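Local coordinates for protein pullulanase (Bacillus acidopullulyticus, PDB 2WAN) that hydrolyses the alpha-1,6-glucosidic linkages of pullulan and probably also the branch points of related starch polysaccharides, at residues Tyr311-Asn316 with Lys359-Thr364; Pro334-Val339 with Tyr380-Asn385; Gln670-Gly675 with Phe721-Ser726; Asn712-Ser717 with Gln840-Leu845. All coordinates share one frame; numbering follows the deposited sequence.

Interaction 1 (Tyr311-Asn316 with Lys359-Thr364); sequences YDYSGN and KSDNGT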
loop_
_atom_site.group_PDB
_atom_site.type_symbol
_atom_site.label_atom_id
_atom_site.label_comp_id
_atom_site.label_asym_id
_atom_site.label_seq_id
_atom_site.Cartn_x
_atom_site.Cartn_y
_atom_site.Cartn_z
ATOM N N TYR A 311 -21.566 4.197 -16.220
ATOM C CA TYR A 311 -21.726 3.597 -14.887
ATOM C C TYR A 311 -20.859 4.294 -13.845
ATOM O O TYR A 311 -20.651 3.753 -12.750
ATOM C CB TYR A 311 -21.376 2.098 -14.913
ATOM C CG TYR A 311 -22.060 1.348 -16.035
ATOM C CD1 TYR A 311 -23.438 1.140 -16.009
ATOM C CD2 TYR A 311 -21.335 0.857 -17.120
ATOM C CE1 TYR A 311 -24.085 0.471 -17.035
ATOM C CE2 TYR A 311 -21.979 0.168 -18.163
ATOM C CZ TYR A 311 -23.356 -0.015 -18.103
ATOM O OH TYR A 311 -24.039 -0.669 -19.113
ATOM N N ASP A 312 -20.364 5.484 -14.181
ATOM C CA ASP A 312 -19.478 6.212 -13.286
ATOM C C ASP A 312 -20.178 7.370 -12.575
ATOM O O ASP A 312 -20.496 8.407 -13.173
ATOM C CB ASP A 312 -18.226 6.690 -14.016
ATOM C CG ASP A 312 -17.298 7.456 -13.110
ATOM O OD1 ASP A 312 -16.918 6.892 -12.054
ATOM O OD2 ASP A 312 -16.974 8.621 -13.443
ATOM N N TYR A 313 -20.419 7.176 -11.286
ATOM C CA TYR A 313 -21.108 8.174 -10.476
ATOM C C TYR A 313 -20.125 9.030 -9.704
ATOM O O TYR A 313 -19.339 8.515 -8.909
ATOM C CB TYR A 313 -22.094 7.508 -9.512
ATOM C CG TYR A 313 -22.878 8.532 -8.695
ATOM C CD1 TYR A 313 -23.886 9.295 -9.286
ATOM C CD2 TYR A 313 -22.598 8.749 -7.339
ATOM C CE1 TYR A 313 -24.596 10.243 -8.564
ATOM C CE2 TYR A 313 -23.312 9.692 -6.596
ATOM C CZ TYR A 313 -24.317 10.440 -7.225
ATOM O OH TYR A 313 -25.034 11.386 -6.528
ATOM N N SER A 314 -20.179 10.335 -9.933
ATOM C CA SER A 314 -19.195 11.239 -9.352
ATOM C C SER A 314 -19.728 12.108 -8.209
ATOM O O SER A 314 -18.998 12.960 -7.693
ATOM C CB SER A 314 -18.548 12.099 -10.443
ATOM O OG SER A 314 -19.498 12.929 -11.077
ATOM N N GLY A 315 -20.982 11.903 -7.809
ATOM C CA GLY A 315 -21.543 12.668 -6.681
ATOM C C GLY A 315 -20.853 12.351 -5.358
ATOM O O GLY A 315 -20.197 11.315 -5.226
ATOM N N ASN A 316 -21.033 13.230 -4.372
ATOM C CA ASN A 316 -20.366 13.093 -3.071
ATOM C C ASN A 316 -21.304 12.566 -1.979
ATOM O O ASN A 316 -20.982 12.655 -0.795
ATOM C CB ASN A 316 -19.766 14.444 -2.643
ATOM C CG ASN A 316 -20.835 15.545 -2.482
ATOM O OD1 ASN A 316 -22.041 15.276 -2.485
ATOM N ND2 ASN A 316 -20.386 16.788 -2.344
ATOM N N LYS A 359 -34.098 3.757 -9.164
ATOM C CA LYS A 359 -32.987 3.820 -10.119
ATOM C C LYS A 359 -32.638 5.275 -10.425
ATOM O O LYS A 359 -33.513 6.075 -10.771
ATOM C CB LYS A 359 -33.338 3.089 -11.417
ATOM C CG LYS A 359 -32.817 1.678 -11.495
ATOM C CD LYS A 359 -33.224 0.974 -12.803
ATOM C CE LYS A 359 -32.765 -0.489 -12.817
ATOM N NZ LYS A 359 -33.381 -1.290 -13.911
ATOM N N SER A 360 -31.358 5.612 -10.287
ATOM C CA SER A 360 -30.879 6.974 -10.489
ATOM C C SER A 360 -29.603 6.996 -11.358
ATOM O O SER A 360 -29.334 6.036 -12.075
ATOM C CB SER A 360 -30.655 7.652 -9.130
ATOM O OG SER A 360 -30.389 9.036 -9.277
ATOM N N ASP A 361 -28.831 8.077 -11.278
ATOM C CA ASP A 361 -27.657 8.304 -12.145
ATOM C C ASP A 361 -26.588 7.203 -12.101
ATOM O O ASP A 361 -26.150 6.784 -11.026
ATOM C CB ASP A 361 -26.963 9.620 -11.773
ATOM C CG ASP A 361 -27.836 10.849 -11.984
ATOM O OD1 ASP A 361 -28.868 10.768 -12.680
ATOM O OD2 ASP A 361 -27.465 11.914 -11.437
ATOM N N ASN A 362 -26.158 6.753 -13.274
ATOM C CA ASN A 362 -24.914 5.987 -13.397
ATOM C C ASN A 362 -24.871 4.738 -12.520
ATOM O O ASN A 362 -23.859 4.451 -11.865
ATOM C CB ASN A 362 -23.703 6.901 -13.130
ATOM C CG ASN A 362 -23.783 8.205 -13.916
ATOM O OD1 ASN A 362 -23.776 9.295 -13.348
ATOM N ND2 ASN A 362 -23.888 8.088 -15.240
ATOM N N GLY A 363 -25.973 3.998 -12.511
ATOM C CA GLY A 363 -26.027 2.729 -11.809
ATOM C C GLY A 363 -26.349 2.834 -10.330
ATOM O O GLY A 363 -26.389 1.812 -9.637
ATOM N N THR A 364 -26.613 4.049 -9.849
ATOM C CA THR A 364 -26.991 4.218 -8.447
ATOM C C THR A 364 -28.492 4.038 -8.214
ATOM O O THR A 364 -29.308 4.164 -9.133
ATOM C CB THR A 364 -26.532 5.575 -7.843
ATOM O OG1 THR A 364 -27.277 6.657 -8.427
ATOM C CG2 THR A 364 -25.030 5.796 -8.062
HETATM O O HOH W 1 -22.224 11.104 -12.073
#
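Thr364 lays its CG2 methyl over one face of the Tyr313 ring, a CH-pi contact in which CG2 stands 4.0 Å from the centroid of the ring atoms CG to CZ, 28° off the normal. The two side chains run at about a right angle, and the opposite face of the ring receives Gly315 N towards its rim. CG of Tyr313 lies anti to the backbone N (chi1 -177°), directed away from it. The ring crosses Asp361 obliquely, its plane 44° from the carboxylate; Asp361 CB is 4.0 Å from Tyr313 CD1, and OD1 of Asn362 sits near the ring plane at its edge. Asn362 is tied by water 1, which takes Ser314 N at 3.1 Å and donates to Asn362 OD1 at 2.7 Å, while its ND2 bonds to Arg310 O. Threonine suits its place by serving two ends: the methyl meets the ring, and OG1 donates to Asp361 O at 2.8 Å, where Thr364 N also bonds at 3.0 Å. The tyrosine hydroxyl pairs with Asp317. An alanine in place of Tyr313 would probably leave the Thr364 methyl without its aromatic partner, deprive Asp317 of the hydroxyl and open a gap beside Asp361. With positive phi at Asn362 and Gly363, residues 361-364 form a type I' beta turn, joining strands 353-359 and 364-370 as a beta-hairpin in the immunoglobulin-like fold expected of a CBM48 module.

Interaction 2 (Pro334-Val339 with Tyr380-Asn385); sequences PTASNV and YQVTVN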
loop_
_atom_site.group_PDB
_atom_site.type_symbol
_atom_site.label_atom_id
_atom_site.label_comp_id
_atom_site.label_asym_id
_atom_site.label_seq_id
_atom_site.Cartn_x
_atom_site.Cartn_y
_atom_site.Cartn_z
ATOM N N PRO A 334 -24.916 -1.130 -10.183
ATOM C CA PRO A 334 -25.223 -1.005 -11.613
ATOM C C PRO A 334 -25.752 -2.273 -12.268
ATOM O O PRO A 334 -26.313 -2.201 -13.369
ATOM C CB PRO A 334 -23.877 -0.602 -12.227
ATOM C CG PRO A 334 -22.863 -1.197 -11.323
ATOM C CD PRO A 334 -23.462 -1.030 -9.930
ATOM N N THR A 335 -25.583 -3.418 -11.616
ATOM C CA THR A 335 -26.091 -4.675 -12.180
ATOM C C THR A 335 -27.365 -5.183 -11.491
ATOM O O THR A 335 -27.956 -6.183 -11.914
ATOM C CB THR A 335 -25.028 -5.774 -12.145
ATOM O OG1 THR A 335 -24.739 -6.099 -10.783
ATOM C CG2 THR A 335 -23.756 -5.323 -12.864
ATOM N N ALA A 336 -27.798 -4.498 -10.435
ATOM C CA ALA A 336 -28.983 -4.935 -9.696
ATOM C C ALA A 336 -30.264 -4.746 -10.515
ATOM O O ALA A 336 -30.391 -3.777 -11.263
ATOM C CB ALA A 336 -29.095 -4.199 -8.357
ATOM N N SER A 337 -31.197 -5.687 -10.367
ATOM C CA SER A 337 -32.544 -5.532 -10.941
ATOM C C SER A 337 -33.470 -4.791 -9.972
ATOM O O SER A 337 -34.447 -4.154 -10.390
ATOM C CB SER A 337 -33.140 -6.895 -11.308
ATOM O OG SER A 337 -33.290 -7.734 -10.175
ATOM N N ASN A 338 -33.156 -4.887 -8.681
ATOM C CA ASN A 338 -33.917 -4.205 -7.643
ATOM C C ASN A 338 -33.050 -3.917 -6.428
ATOM O O ASN A 338 -32.209 -4.743 -6.059
ATOM C CB ASN A 338 -35.110 -5.056 -7.201
ATOM C CG ASN A 338 -36.166 -4.240 -6.484
ATOM O OD1 ASN A 338 -36.220 -3.023 -6.622
ATOM N ND2 ASN A 338 -37.009 -4.912 -5.709
ATOM N N VAL A 339 -33.262 -2.750 -5.819
ATOM C CA VAL A 339 -32.675 -2.441 -4.506
ATOM C C VAL A 339 -33.757 -1.882 -3.584
ATOM O O VAL A 339 -34.466 -0.944 -3.950
ATOM C CB VAL A 339 -31.485 -1.440 -4.583
ATOM C CG1 VAL A 339 -30.871 -1.241 -3.190
ATOM C CG2 VAL A 339 -30.403 -1.916 -5.551
ATOM N N TYR A 380 -29.281 -2.499 2.959
ATOM C CA TYR A 380 -29.773 -2.591 1.566
ATOM C C TYR A 380 -30.091 -4.032 1.211
ATOM O O TYR A 380 -29.337 -4.944 1.530
ATOM C CB TYR A 380 -28.755 -2.022 0.555
ATOM C CG TYR A 380 -28.427 -0.557 0.762
ATOM C CD1 TYR A 380 -29.440 0.414 0.791
ATOM C CD2 TYR A 380 -27.100 -0.131 0.895
ATOM C CE1 TYR A 380 -29.138 1.764 0.976
ATOM C CE2 TYR A 380 -26.789 1.218 1.050
ATOM C CZ TYR A 380 -27.813 2.154 1.112
ATOM O OH TYR A 380 -27.517 3.481 1.288
ATOM N N GLN A 381 -31.223 -4.224 0.539
ATOM C CA GLN A 381 -31.591 -5.529 0.024
ATOM C C GLN A 381 -31.439 -5.477 -1.496
ATOM O O GLN A 381 -32.124 -4.711 -2.184
ATOM C CB GLN A 381 -33.009 -5.885 0.459
ATOM C CG GLN A 381 -33.431 -7.302 0.036
ATOM C CD GLN A 381 -34.821 -7.656 0.532
ATOM O OE1 GLN A 381 -34.974 -8.418 1.477
ATOM N NE2 GLN A 381 -35.834 -7.077 -0.090
ATOM N N VAL A 382 -30.488 -6.254 -2.002
ATOM C CA VAL A 382 -30.044 -6.114 -3.384
ATOM C C VAL A 382 -30.315 -7.395 -4.149
ATOM O O VAL A 382 -29.841 -8.468 -3.762
ATOM C CB VAL A 382 -28.515 -5.799 -3.468
ATOM C CG1 VAL A 382 -28.092 -5.593 -4.909
ATOM C CG2 VAL A 382 -28.160 -4.558 -2.632
ATOM N N THR A 383 -31.084 -7.264 -5.232
ATOM C CA THR A 383 -31.363 -8.375 -6.131
ATOM C C THR A 383 -30.470 -8.255 -7.362
ATOM O O THR A 383 -30.558 -7.274 -8.108
ATOM C CB THR A 383 -32.859 -8.418 -6.545
ATOM O OG1 THR A 383 -33.673 -8.515 -5.362
ATOM C CG2 THR A 383 -33.121 -9.624 -7.459
ATOM N N VAL A 384 -29.602 -9.238 -7.562
ATOM C CA VAL A 384 -28.767 -9.285 -8.755
ATOM C C VAL A 384 -29.009 -10.584 -9.495
ATOM O O VAL A 384 -28.750 -11.662 -8.958
ATOM C CB VAL A 384 -27.267 -9.177 -8.414
ATOM C CG1 VAL A 384 -26.431 -9.479 -9.647
ATOM C CG2 VAL A 384 -26.944 -7.792 -7.884
ATOM N N ASN A 385 -29.503 -10.473 -10.725
ATOM C CA ASN A 385 -29.814 -11.639 -11.536
ATOM C C ASN A 385 -30.641 -12.641 -10.737
ATOM O O ASN A 385 -31.765 -12.349 -10.326
ATOM C CB ASN A 385 -28.523 -12.281 -12.037
ATOM C CG ASN A 385 -28.725 -13.091 -13.293
ATOM O OD1 ASN A 385 -29.826 -13.139 -13.837
ATOM N ND2 ASN A 385 -27.657 -13.724 -13.771
HETATM O O HOH W 2 -29.989 -8.058 -12.005
HETATM O O HOH W 3 -36.611 -8.036 -5.815
#
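Ser337 and Asn338 together face Thr383 in a classic beta bulge where strands 338-344 and 377-383 pair in the CBM48 beta fold. Ala336 CB, a single methyl, settles 3.9 Å from Val382 CG1. Val339, on the same face of the sheet as Val382, has its CG1 anti to the backbone N (chi1 -176°), which places that methyl where it reaches into the angle between Val382 CG2, 4.3 Å away, and Tyr380 CB. Branched valines fill this layer, which also meets Val331. The other face is polar: Thr383 CG2 nestles against Ser337 OG at 3.3 Å, and water 3 spans Asn338 ND2 and Thr383 OG1, groups that also bond to Glu356 and Thr388 respectively. Asparagine and threonine suit this partly exposed face because their polar groups can reach the water, Glu356 and Thr388 there, and the short serine fits beside the threonine methyl. Between the faces, Thr383 O accepts from Ser337 N at 2.8 Å and is brushed by the Ala336 CA at 3.2 Å. One step on, Thr383 N donates to Asn338 O over 2.9 Å, almost straight at 172°.

Interaction 3 (Gln670-Gly675 with Phe721-Ser726); sequences QQKGLG and FTSAPS. With ACT (acetate ion), chain Q.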
loop_
_atom_site.group_PDB
_atom_site.type_symbol
_atom_site.label_atom_id
_atom_site.label_comp_id
_atom_site.label_asym_id
_atom_site.label_seq_id
_atom_site.Cartn_x
_atom_site.Cartn_y
_atom_site.Cartn_z
ATOM N N GLN A 670 8.922 3.907 -7.575
ATOM C CA GLN A 670 7.658 4.274 -8.212
ATOM C C GLN A 670 6.929 5.434 -7.518
ATOM O O GLN A 670 6.012 6.032 -8.088
ATOM C CB GLN A 670 6.746 3.050 -8.316
ATOM C CG GLN A 670 7.314 1.922 -9.171
ATOM C CD GLN A 670 6.816 2.023 -10.596
ATOM O OE1 GLN A 670 7.135 2.973 -11.311
ATOM N NE2 GLN A 670 5.994 1.063 -11.002
ATOM N N GLN A 671 7.347 5.773 -6.297
ATOM C CA GLN A 671 6.755 6.887 -5.550
ATOM C C GLN A 671 7.306 8.243 -5.951
ATOM O O GLN A 671 6.794 9.275 -5.511
ATOM C CB GLN A 671 6.968 6.691 -4.035
ATOM C CG GLN A 671 8.333 7.171 -3.503
ATOM C CD GLN A 671 9.530 6.403 -4.063
ATOM O OE1 GLN A 671 9.458 5.195 -4.307
ATOM N NE2 GLN A 671 10.653 7.105 -4.237
ATOM N N LYS A 672 8.368 8.254 -6.761
ATOM C CA LYS A 672 9.057 9.500 -7.102
ATOM C C LYS A 672 8.113 10.613 -7.548
ATOM O O LYS A 672 7.328 10.431 -8.488
ATOM C CB LYS A 672 10.121 9.247 -8.175
ATOM C CG LYS A 672 11.373 8.557 -7.632
ATOM C CD LYS A 672 12.398 8.367 -8.744
ATOM C CE LYS A 672 13.701 7.774 -8.190
ATOM N NZ LYS A 672 14.700 7.555 -9.315
ATOM N N GLY A 673 8.195 11.748 -6.861
ATOM C CA GLY A 673 7.441 12.951 -7.227
ATOM C C GLY A 673 5.957 12.908 -6.894
ATOM O O GLY A 673 5.240 13.864 -7.193
ATOM N N LEU A 674 5.490 11.829 -6.261
ATOM C CA LEU A 674 4.039 11.684 -6.006
ATOM C C LEU A 674 3.556 12.324 -4.708
ATOM O O LEU A 674 2.339 12.444 -4.484
ATOM C CB LEU A 674 3.614 10.218 -6.033
ATOM C CG LEU A 674 3.804 9.479 -7.359
ATOM C CD1 LEU A 674 3.121 8.105 -7.276
ATOM C CD2 LEU A 674 3.296 10.307 -8.550
ATOM N N GLY A 675 4.489 12.706 -3.839
ATOM C CA GLY A 675 4.121 13.296 -2.531
ATOM C C GLY A 675 3.799 12.228 -1.492
ATOM O O GLY A 675 3.044 12.468 -0.541
ATOM N N PHE A 721 16.610 5.162 -4.450
ATOM C CA PHE A 721 15.254 5.062 -5.014
ATOM C C PHE A 721 14.353 6.286 -4.815
ATOM O O PHE A 721 13.185 6.242 -5.201
ATOM C CB PHE A 721 14.541 3.802 -4.475
ATOM C CG PHE A 721 14.353 3.808 -2.989
ATOM C CD1 PHE A 721 13.243 4.434 -2.419
ATOM C CD2 PHE A 721 15.295 3.223 -2.155
ATOM C CE1 PHE A 721 13.070 4.471 -1.021
ATOM C CE2 PHE A 721 15.133 3.253 -0.783
ATOM C CZ PHE A 721 14.018 3.890 -0.210
ATOM N N THR A 722 14.870 7.368 -4.233
ATOM C CA THR A 722 14.041 8.569 -4.007
ATOM C C THR A 722 14.451 9.754 -4.858
ATOM O O THR A 722 15.594 9.846 -5.291
ATOM C CB THR A 722 14.028 9.052 -2.525
ATOM O OG1 THR A 722 15.321 9.569 -2.184
ATOM C CG2 THR A 722 13.633 7.933 -1.576
ATOM N N SER A 723 13.497 10.655 -5.089
ATOM C CA SER A 723 13.779 11.967 -5.667
ATOM C C SER A 723 13.894 13.063 -4.622
ATOM O O SER A 723 14.394 14.164 -4.915
ATOM C CB SER A 723 12.683 12.340 -6.668
ATOM O OG SER A 723 12.790 11.503 -7.808
ATOM N N ALA A 724 13.409 12.776 -3.410
ATOM C CA ALA A 724 13.429 13.719 -2.304
ATOM C C ALA A 724 13.454 12.894 -1.007
ATOM O O ALA A 724 12.919 11.788 -0.985
ATOM C CB ALA A 724 12.170 14.609 -2.338
ATOM N N PRO A 725 14.090 13.412 0.064
ATOM C CA PRO A 725 14.200 12.593 1.283
ATOM C C PRO A 725 12.855 12.292 1.973
ATOM O O PRO A 725 12.747 11.311 2.717
ATOM C CB PRO A 725 15.114 13.438 2.195
ATOM C CG PRO A 725 14.926 14.866 1.706
ATOM C CD PRO A 725 14.748 14.728 0.219
ATOM N N SER A 726 11.839 13.116 1.726
ATOM C CA SER A 726 10.477 12.816 2.197
ATOM C C SER A 726 9.898 11.501 1.672
ATOM O O SER A 726 8.910 11.009 2.222
ATOM C CB SER A 726 9.527 13.966 1.835
ATOM O OG SER A 726 9.528 14.157 0.425
HETATM C C ACT Q . 15.546 11.040 -9.808
HETATM O O ACT Q . 15.324 10.812 -8.601
HETATM O OXT ACT Q . 14.874 10.373 -10.621
HETATM C CH3 ACT Q . 16.569 12.038 -10.250
HETATM O O HOH W 4 17.033 7.774 -6.923
#
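Lys672 lies across Phe721, Thr722 and Ser723, reaching out from a type II beta turn that spans Gln671 to Leu674, in a loop that leads into strand 677-679; segment 721-726 leads into strand 728-730, its neighbour in the (beta/alpha)8 barrel. The lysine suits this exposed border because its long aliphatic stem can pack while its charge stays at the far end. CG, beside the backbone N (chi1 -75°), comes 3.3 Å from Ser723 OG; the rest of the chain is extended, bringing CE within 3.4 Å of Phe721 O. Beyond it, NZ donates to OXT of an acetate, probably from the crystallisation liquor, at 3.1 Å. Ser723, small and hydroxylic, points its OG at the same ion and donates to acetate O at 2.7 Å, so lysine and serine hold it jointly. Phe721 plays two parts: its buried ring packs on Val678 and Thr728, while its carbonyl serves the turn. Glu727 adds a second tie, accepting from Gly673 N, Ser723 N and Gln671 NE2. Gln671, bent at chi2, sets its amide near the edge of the Phe721 ring. Its NE2 donates to Phe721 O at 2.8 Å and 166°, with the oxygen lying in the amide plane.

Interaction 4 (Asn712-Ser717 with Gln840-Leu845); sequences NGVIGS and QNLTFL. With SO4 (sulfate ion), chain L.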
loop_
_atom_site.group_PDB
_atom_site.type_symbol
_atom_site.label_atom_id
_atom_site.label_comp_id
_atom_site.label_asym_id
_atom_site.label_seq_id
_atom_site.Cartn_x
_atom_site.Cartn_y
_atom_site.Cartn_z
ATOM N N ASN A 712 24.030 5.167 1.731
ATOM C CA ASN A 712 22.885 5.465 0.879
ATOM C C ASN A 712 21.630 5.824 1.674
ATOM O O ASN A 712 20.854 6.682 1.247
ATOM C CB ASN A 712 22.613 4.319 -0.089
ATOM C CG ASN A 712 23.412 4.444 -1.353
ATOM O OD1 ASN A 712 23.104 5.268 -2.214
ATOM N ND2 ASN A 712 24.466 3.637 -1.470
ATOM N N GLY A 713 21.452 5.177 2.827
ATOM C CA GLY A 713 20.368 5.545 3.752
ATOM C C GLY A 713 20.574 6.892 4.440
ATOM O O GLY A 713 19.613 7.642 4.640
ATOM N N VAL A 714 21.819 7.204 4.810
ATOM C CA VAL A 714 22.138 8.487 5.473
ATOM C C VAL A 714 21.717 9.681 4.594
ATOM O O VAL A 714 21.211 10.682 5.094
ATOM C CB VAL A 714 23.664 8.587 5.840
ATOM C CG1 VAL A 714 24.086 10.043 6.018
ATOM C CG2 VAL A 714 23.992 7.764 7.094
ATOM N N ILE A 715 21.905 9.563 3.282
ATOM C CA ILE A 715 21.573 10.684 2.392
ATOM C C ILE A 715 20.101 10.691 1.935
ATOM O O ILE A 715 19.758 11.341 0.950
ATOM C CB ILE A 715 22.545 10.789 1.171
ATOM C CG1 ILE A 715 22.451 9.573 0.256
ATOM C CG2 ILE A 715 23.991 10.993 1.649
ATOM C CD1 ILE A 715 23.233 9.771 -1.072
ATOM N N GLY A 716 19.238 9.992 2.676
ATOM C CA GLY A 716 17.803 9.987 2.397
ATOM C C GLY A 716 17.465 9.281 1.103
ATOM O O GLY A 716 16.476 9.642 0.458
ATOM N N SER A 717 18.307 8.315 0.717
ATOM C CA SER A 717 18.059 7.402 -0.403
ATOM C C SER A 717 18.004 8.032 -1.798
ATOM O O SER A 717 17.536 7.390 -2.745
ATOM C CB SER A 717 16.802 6.572 -0.125
ATOM O OG SER A 717 17.032 5.760 1.016
ATOM N N GLN A 840 24.523 19.543 -1.564
ATOM C CA GLN A 840 25.262 20.761 -1.235
ATOM C C GLN A 840 25.916 20.698 0.143
ATOM O O GLN A 840 27.058 21.157 0.322
ATOM C CB GLN A 840 24.345 21.985 -1.333
ATOM C CG GLN A 840 24.986 23.311 -0.909
ATOM C CD GLN A 840 23.954 24.389 -0.568
ATOM O OE1 GLN A 840 22.943 24.541 -1.257
ATOM N NE2 GLN A 840 24.212 25.142 0.505
ATOM N N ASN A 841 25.206 20.129 1.122
ATOM C CA ASN A 841 25.588 20.324 2.530
ATOM C C ASN A 841 26.146 19.104 3.255
ATOM O O ASN A 841 26.741 19.249 4.327
ATOM C CB ASN A 841 24.397 20.841 3.360
ATOM C CG ASN A 841 23.929 22.212 2.942
ATOM O OD1 ASN A 841 24.722 23.068 2.518
ATOM N ND2 ASN A 841 22.619 22.451 3.095
ATOM N N LEU A 842 25.938 17.916 2.703
ATOM C CA LEU A 842 26.388 16.688 3.387
ATOM C C LEU A 842 27.577 16.076 2.654
ATOM O O LEU A 842 27.518 15.805 1.445
ATOM C CB LEU A 842 25.234 15.673 3.522
ATOM C CG LEU A 842 25.445 14.391 4.364
ATOM C CD1 LEU A 842 24.090 13.765 4.766
ATOM C CD2 LEU A 842 26.295 13.333 3.650
ATOM N N THR A 843 28.654 15.858 3.402
ATOM C CA THR A 843 29.868 15.244 2.877
ATOM C C THR A 843 30.283 14.079 3.788
ATOM O O THR A 843 30.321 14.251 5.007
ATOM C CB THR A 843 31.004 16.303 2.805
ATOM O OG1 THR A 843 30.570 17.435 2.030
ATOM C CG2 THR A 843 32.279 15.723 2.191
ATOM N N PHE A 844 30.625 12.932 3.205
ATOM C CA PHE A 844 31.223 11.855 3.990
ATOM C C PHE A 844 32.707 12.135 4.232
ATOM O O PHE A 844 33.404 12.621 3.337
ATOM C CB PHE A 844 31.007 10.504 3.295
ATOM C CG PHE A 844 29.584 10.040 3.348
ATOM C CD1 PHE A 844 29.064 9.522 4.535
ATOM C CD2 PHE A 844 28.750 10.172 2.238
ATOM C CE1 PHE A 844 27.743 9.121 4.628
ATOM C CE2 PHE A 844 27.396 9.768 2.303
ATOM C CZ PHE A 844 26.886 9.233 3.498
ATOM N N LEU A 845 33.154 11.847 5.454
ATOM C CA LEU A 845 34.541 12.057 5.872
ATOM C C LEU A 845 35.277 10.729 5.883
ATOM O O LEU A 845 34.704 9.688 6.252
ATOM C CB LEU A 845 34.586 12.681 7.268
ATOM C CG LEU A 845 33.854 14.016 7.503
ATOM C CD1 LEU A 845 33.997 14.503 8.945
ATOM C CD2 LEU A 845 34.350 15.095 6.529
HETATM S S SO4 L . 20.384 25.864 2.980
HETATM O O1 SO4 L . 19.632 26.609 3.996
HETATM O O2 SO4 L . 19.503 25.597 1.836
HETATM O O3 SO4 L . 20.872 24.618 3.558
HETATM O O4 SO4 L . 21.531 26.640 2.513
#
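The two backbones come nearest at Ile715 and Leu842, whose CA atoms are 7.8 Å apart, a separation that leaves the contact to side chains, with no hydrogen bond between the segments. Each of these residues is the first after its helix to leave the helical conformation. Helix 707-714 ends in a Schellman motif, with Ser717 N bonding to Asn712 O and Gly716 N to Gly713 O; the positive phi of Gly716 is easily met by a glycine. Two branched residues at this helix end meet two large apolar ones. Val714 CG1 touches Leu842 CD1 at 3.9 Å and Phe844 CZ at 3.9 Å, the valine and phenylalanine running past each other in opposite senses. Ile715 CG2 reaches Leu842 CD2 at 3.8 Å and Phe844 CE2 at 3.7 Å, crossing both side chains at about a right angle. Leu842 CD2 in turn lies 4.0 Å above the plane of the Phe844 ring, towards its rim, and Lys711 makes a cation-pi contact with that ring. An alanine at Phe844 would probably open a gap against Val714 and Ile715 and leave Lys711 without its aromatic partner. Such apolar packing joins the catalytic barrel to the C-terminal all-beta domain, an arrangement characteristic of the alpha-amylase family.

Overall arrangement
Interaction 2 and segment 359-364 of interaction 1 belong to the CBM48 module, against which loop 311-316 packs; their centres lie about 14 Å apart, and Gly363 and Tyr311 touch Pro334. Interactions 3 and 4 are coupled through the loop after helix 707-714, where Thr722 reaches the carbonyls of Gly716 and Ser717, interaction 4 continuing to the all-beta domain. Interactions 2 and 4 have centres about 58 Å from each other. Interactions 3 and 4 are largely buried, 3 with an exposed lysine and serine at its border, while 1 and 2 are partly exposed. Interaction 2 relies on strand backbone bonds, 1 on a ring and a bridging water, 3 on an amide-to-carbonyl bond, and 4 on hydrocarbon alone.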